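Local coordinates for protein D-ribulose-5-phosphate 3-epimerase, putative (Plasmodium falciparum, PDB 1TQX) that probably interconverts D-ribulose 5-phosphate and D-xylulose 5-phosphate, as a metal-dependent TIM-barrel epimerase that holds one zinc ion, at residues S11-A14 and S15-K19; I176-D179 and G180-I184. One frame throughout, in Å; residues are numbered along the deposited sequence.

Contact 1 (S11-A14 and S15-K19); sequences SVLA and SNISK
In the loop that follows the first barrel strand of this TIM barrel, on the active-site rim and carrying Ser11, predicted to bind substrate, Val12 and Ser15 close a short 3-10 turn. The carbonyl oxygen of Val12 is its focus, gripped by two donors from one residue. Ser15 N reaches Val12 O at 3.0 Å with a fairly straight N-H (161°). Ser15 OG gives its proton to the same Val12 O at 2.8 Å, taking an in-plane lone pair that the amide, well above the carbonyl plane, does not use. The hydroxyl gets there because OG sits between the backbone N and the carbonyl carbon of its own residue (chi1 74°), folded back over the turn. One residue earlier, Ala14 N is bonded to Ser11 O, so two i to i+3 bonds follow one another in this first 3-10 turn.

Ile17 lies over the Val12 and Leu13 carbonyls: its CG1 comes to 3.3 Å from Val12 O, and its CD1 to 3.6 Å from Leu13 O. The apolar touch between Leu13 CD1 and Ile17 CD1 is looser, at 4.5 Å. A water donates to both Leu13 O and Ser15 O, tying the end of the turn to the residues that follow.

Around this loop, Val12 is backbone-bonded to the zinc ligand His36 and packs on Ile35 and Leu37 of strand 34-40 and on Leu20 and Thr24 of helix 20-29. Asn16 N is hydrogen-bonded to Glu23, which ties the loop to the helix it leads into.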
ATOM      1  N   SER A  11       3.856  -1.651   7.591  1.00 19.02           N
ATOM      2  CA  SER A  11       4.560  -0.524   6.983  1.00 20.27           C
ATOM      3  C   SER A  11       5.858  -0.257   7.741  1.00 20.22           C
ATOM      4  O   SER A  11       5.826   0.209   8.878  1.00 18.63           O
ATOM      5  CB  SER A  11       3.669   0.723   7.010  1.00 20.25           C
ATOM      6  OG  SER A  11       4.305   1.802   6.347  1.00 25.63           O
ATOM      7  N   VAL A  12       6.994  -0.544   7.103  1.00 21.31           N
ATOM      8  CA  VAL A  12       8.311  -0.376   7.727  1.00 23.45           C
ATOM      9  C   VAL A  12       8.680   1.044   8.148  1.00 25.11           C
ATOM     10  O   VAL A  12       9.635   1.245   8.894  1.00 26.43           O
ATOM     11  CB  VAL A  12       9.451  -0.913   6.811  1.00 23.95           C
ATOM     12  CG1 VAL A  12       9.245  -2.391   6.547  1.00 24.94           C
ATOM     13  CG2 VAL A  12       9.492  -0.136   5.495  1.00 20.89           C
ATOM     14  N   LEU A  13       7.930   2.024   7.661  1.00 27.59           N
ATOM     15  CA  LEU A  13       8.180   3.422   8.004  1.00 28.88           C
ATOM     16  C   LEU A  13       8.084   3.588   9.523  1.00 29.30           C
ATOM     17  O   LEU A  13       8.772   4.424  10.115  1.00 29.21           O
ATOM     18  CB  LEU A  13       7.134   4.315   7.322  1.00 31.80           C
ATOM     19  CG  LEU A  13       7.294   5.835   7.385  1.00 34.51           C
ATOM     20  CD1 LEU A  13       8.363   6.288   6.402  1.00 31.01           C
ATOM     21  CD2 LEU A  13       5.962   6.496   7.043  1.00 34.97           C
ATOM     22  N   ALA A  14       7.230   2.777  10.143  1.00 27.83           N
ATOM     23  CA  ALA A  14       7.011   2.824  11.587  1.00 27.15           C
ATOM     24  C   ALA A  14       7.981   1.974  12.417  1.00 26.08           C
ATOM     25  O   ALA A  14       7.899   1.953  13.643  1.00 24.64           O
ATOM     26  CB  ALA A  14       5.573   2.414  11.898  1.00 28.06           C
ATOM     27  N   SER A  15       8.904   1.280  11.760  1.00 25.30           N
ATOM     28  CA  SER A  15       9.861   0.438  12.479  1.00 24.24           C
ATOM     29  C   SER A  15      11.189   1.158  12.666  1.00 24.03           C
ATOM     30  O   SER A  15      11.317   2.346  12.364  1.00 24.05           O
ATOM     31  CB  SER A  15      10.120  -0.851  11.695  1.00 25.69           C
ATOM     32  OG  SER A  15      10.930  -0.592  10.553  1.00 25.64           O
ATOM     33  N   ASN A  16      12.173   0.428  13.180  1.00 22.37           N
ATOM     34  CA  ASN A  16      13.516   0.969  13.347  1.00 23.77           C
ATOM     35  C   ASN A  16      14.153   0.757  11.976  1.00 23.30           C
ATOM     36  O   ASN A  16      14.782  -0.272  11.721  1.00 21.90           O
ATOM     37  CB  ASN A  16      14.266   0.194  14.435  1.00 22.56           C
ATOM     38  CG  ASN A  16      13.715   0.476  15.820  1.00 26.62           C
ATOM     39  OD1 ASN A  16      13.650   1.631  16.239  1.00 25.10           O
ATOM     40  ND2 ASN A  16      13.311  -0.573  16.536  1.00 24.22           N
ATOM     41  N   ILE A  17      13.962   1.734  11.092  1.00 22.33           N
ATOM     42  CA  ILE A  17      14.447   1.647   9.722  1.00 23.46           C
ATOM     43  C   ILE A  17      15.954   1.481   9.544  1.00 22.85           C
ATOM     44  O   ILE A  17      16.403   1.093   8.467  1.00 22.75           O
ATOM     45  CB  ILE A  17      13.951   2.851   8.889  1.00 25.90           C
ATOM     46  CG1 ILE A  17      12.430   2.941   8.979  1.00 27.77           C
ATOM     47  CG2 ILE A  17      14.314   2.670   7.414  1.00 25.36           C
ATOM     48  CD1 ILE A  17      11.829   4.093   8.180  1.00 30.74           C
ATOM     49  N   SER A  18      16.740   1.762  10.582  1.00 21.56           N
ATOM     50  CA  SER A  18      18.184   1.580  10.468  1.00 20.84           C
ATOM     51  C   SER A  18      18.492   0.090  10.638  1.00 20.28           C
ATOM     52  O   SER A  18      19.649  -0.332  10.593  1.00 20.23           O
ATOM     53  CB  SER A  18      18.936   2.405  11.519  1.00 21.38           C
ATOM     54  OG  SER A  18      18.616   1.984  12.832  1.00 24.12           O
ATOM     55  N   LYS A  19      17.438  -0.695  10.854  1.00 21.76           N
ATOM     56  CA  LYS A  19      17.537  -2.148  10.990  1.00 21.99           C
ATOM     57  C   LYS A  19      16.420  -2.732  10.121  1.00 21.20           C
ATOM     58  O   LYS A  19      15.700  -3.648  10.531  1.00 19.56           O
ATOM     59  CB  LYS A  19      17.343  -2.576  12.453  1.00 23.68           C
ATOM     60  CG  LYS A  19      18.463  -2.128  13.379  1.00 26.12           C
ATOM     61  CD  LYS A  19      18.253  -2.619  14.807  1.00 28.91           C
ATOM     62  CE  LYS A  19      19.429  -2.227  15.693  1.00 30.08           C
ATOM     63  NZ  LYS A  19      19.306  -2.765  17.071  1.00 31.82           N
TER
HETATM   64  O   HOH W   1      10.284   4.950  12.374  1.00 47.08           O

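Contact 2 (I176-D179 and G180-I184); sequences IQVD and GGLNI. With ZN (zinc ion), chain D; SO4 (sulfate ion), chain C.
Asp179 OD1 binds the zinc ion at 2.3 Å from the end of strand 175-179, at the mouth of the barrel. The other carboxylate oxygen, OD2, lies 4.0 Å from the metal, so coordination is through one oxygen. Extension of the side chain, with CG opposite the backbone N (chi1 179°), carries the carboxylate off the strand end to the metal. OD2 instead faces back over the turn, 3.0 Å from Gly180 N, but the angle is too poor for a hydrogen bond. His36, Asp38 and His70 supply the other three zinc ligands.

Beyond Gly180, Gly181 N points at a sulfate ion through two weak hydrogen bonds, the shorter being 3.1 Å to O3; Thr202 and Gly153 also hold this anion. Gly180 has a positive phi (126°), a conformation suited to glycine.

Behind the turn, Leu182 folds back on the strand. Its CG and CD1 each lie 3.8 Å from Val178 CG2, the two side chains crossing at about a right angle, and CD2 reaches 3.9 Å from Asp179 N. Val164 and Ser190, from the flanking helices, also touch Val178.

One short turn thus offers a carboxylate to a metal and an amide N-H to an anion, consistent with a predicted proton donor set beside a site for the substrate's phosphate.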
ATOM      1  N   ILE A 176      -8.309  -4.048  -2.709  1.00 23.76           N
ATOM      2  CA  ILE A 176      -8.515  -2.727  -2.126  1.00 23.31           C
ATOM      3  C   ILE A 176      -7.672  -2.647  -0.863  1.00 22.51           C
ATOM      4  O   ILE A 176      -7.850  -3.417   0.082  1.00 21.45           O
ATOM      5  CB  ILE A 176     -10.002  -2.474  -1.807  1.00 23.04           C
ATOM      6  CG1 ILE A 176     -10.822  -2.525  -3.104  1.00 23.31           C
ATOM      7  CG2 ILE A 176     -10.166  -1.103  -1.151  1.00 24.57           C
ATOM      8  CD1 ILE A 176     -12.331  -2.497  -2.900  1.00 24.77           C
ATOM      9  N   GLN A 177      -6.737  -1.708  -0.874  1.00 22.83           N
ATOM     10  CA  GLN A 177      -5.795  -1.518   0.216  1.00 21.24           C
ATOM     11  C   GLN A 177      -6.087  -0.219   0.975  1.00 21.54           C
ATOM     12  O   GLN A 177      -6.427   0.798   0.371  1.00 21.18           O
ATOM     13  CB  GLN A 177      -4.379  -1.501  -0.389  1.00 21.60           C
ATOM     14  CG  GLN A 177      -3.229  -1.442   0.590  1.00 21.18           C
ATOM     15  CD  GLN A 177      -1.888  -1.553  -0.114  1.00 23.46           C
ATOM     16  OE1 GLN A 177      -1.651  -0.879  -1.118  1.00 23.72           O
ATOM     17  NE2 GLN A 177      -1.001  -2.396   0.410  1.00 19.77           N
ATOM     18  N   VAL A 178      -5.982  -0.265   2.300  1.00 20.93           N
ATOM     19  CA  VAL A 178      -6.218   0.920   3.123  1.00 21.16           C
ATOM     20  C   VAL A 178      -4.915   1.210   3.835  1.00 21.56           C
ATOM     21  O   VAL A 178      -4.203   0.292   4.238  1.00 21.11           O
ATOM     22  CB  VAL A 178      -7.377   0.716   4.133  1.00 21.03           C
ATOM     23  CG1 VAL A 178      -8.699   0.713   3.378  1.00 21.81           C
ATOM     24  CG2 VAL A 178      -7.199  -0.586   4.899  1.00 22.87           C
ATOM     25  N   ASP A 179      -4.614   2.490   4.011  1.00 22.68           N
ATOM     26  CA  ASP A 179      -3.334   2.876   4.584  1.00 23.38           C
ATOM     27  C   ASP A 179      -3.441   4.182   5.367  1.00 21.95           C
ATOM     28  O   ASP A 179      -3.780   5.221   4.803  1.00 21.25           O
ATOM     29  CB  ASP A 179      -2.367   2.993   3.398  1.00 23.61           C
ATOM     30  CG  ASP A 179      -0.963   3.406   3.782  1.00 27.79           C
ATOM     31  OD1 ASP A 179      -0.144   3.480   2.835  1.00 26.79           O
ATOM     32  OD2 ASP A 179      -0.665   3.650   4.972  1.00 26.67           O
ATOM     33  N   GLY A 180      -3.151   4.120   6.665  1.00 22.29           N
ATOM     34  CA  GLY A 180      -3.229   5.308   7.500  1.00 23.09           C
ATOM     35  C   GLY A 180      -4.110   5.126   8.723  1.00 23.57           C
ATOM     36  O   GLY A 180      -5.338   5.174   8.633  1.00 23.69           O
ATOM     37  N   GLY A 181      -3.479   4.896   9.869  1.00 23.65           N
ATOM     38  CA  GLY A 181      -4.220   4.725  11.105  1.00 23.46           C
ATOM     39  C   GLY A 181      -4.927   3.393  11.293  1.00 23.31           C
ATOM     40  O   GLY A 181      -5.884   3.310  12.063  1.00 23.25           O
ATOM     41  N   LEU A 182      -4.476   2.353  10.598  1.00 21.53           N
ATOM     42  CA  LEU A 182      -5.102   1.043  10.740  1.00 22.40           C
ATOM     43  C   LEU A 182      -4.681   0.341  12.026  1.00 23.58           C
ATOM     44  O   LEU A 182      -3.491   0.233  12.331  1.00 23.96           O
ATOM     45  CB  LEU A 182      -4.761   0.137   9.542  1.00 21.37           C
ATOM     46  CG  LEU A 182      -5.665   0.214   8.305  1.00 21.55           C
ATOM     47  CD1 LEU A 182      -7.099  -0.170   8.695  1.00 21.35           C
ATOM     48  CD2 LEU A 182      -5.637   1.617   7.720  1.00 20.28           C
ATOM     49  N   ASN A 183      -5.668  -0.116  12.788  1.00 22.86           N
ATOM     50  CA  ASN A 183      -5.412  -0.856  14.017  1.00 22.78           C
ATOM     51  C   ASN A 183      -6.463  -1.961  14.048  1.00 22.64           C
ATOM     52  O   ASN A 183      -7.187  -2.136  13.068  1.00 22.71           O
ATOM     53  CB  ASN A 183      -5.483   0.067  15.248  1.00 21.95           C
ATOM     54  CG  ASN A 183      -6.777   0.847  15.333  1.00 24.93           C
ATOM     55  OD1 ASN A 183      -6.798   1.981  15.820  1.00 27.66           O
ATOM     56  ND2 ASN A 183      -7.862   0.250  14.875  1.00 18.66           N
ATOM     57  N   ILE A 184      -6.562  -2.717  15.135  1.00 22.84           N
ATOM     58  CA  ILE A 184      -7.538  -3.809  15.156  1.00 21.99           C
ATOM     59  C   ILE A 184      -8.964  -3.354  14.840  1.00 22.79           C
ATOM     60  O   ILE A 184      -9.644  -3.962  14.007  1.00 21.45           O
ATOM     61  CB  ILE A 184      -7.505  -4.565  16.510  1.00 21.51           C
ATOM     62  CG1 ILE A 184      -6.219  -5.393  16.593  1.00 23.02           C
ATOM     63  CG2 ILE A 184      -8.734  -5.475  16.651  1.00 18.95           C
ATOM     64  CD1 ILE A 184      -6.022  -6.123  17.912  1.00 24.67           C
TER
HETATM   65 ZN    ZN D 900       1.971   3.502   2.021  1.00 23.78          ZN
HETATM   66  S   SO4 C2224       0.169   4.285  10.521  1.00 34.29           S
HETATM   67  O1  SO4 C2224       0.319   3.005   9.803  1.00 37.64           O
HETATM   68  O2  SO4 C2224      -0.131   5.359   9.556  1.00 36.30           O
HETATM   69  O3  SO4 C2224      -0.951   4.185  11.464  1.00 38.65           O
HETATM   70  O4  SO4 C2224       1.412   4.588  11.259  1.00 36.07           O

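In the fold
Contact 1 and contact 2 are two loops at the mouth of one TIM barrel, one following strand 7-10 and the other strand 175-179, with strand 197-200 between those two strands in the sheet. Their centres lie about 17 Å apart and their nearest atoms about 5 Å, without touching. Both face the zinc site: the side chain of Ser11, a predicted substrate-binding residue, is about 5 Å from the metal and about 3 Å from that of Asp38. The sulfate is bonded weakly by Gly181 of contact 2, and Ala14 of contact 1 has its side chain about 5 Å from it. The two loops therefore probably border one substrate pocket.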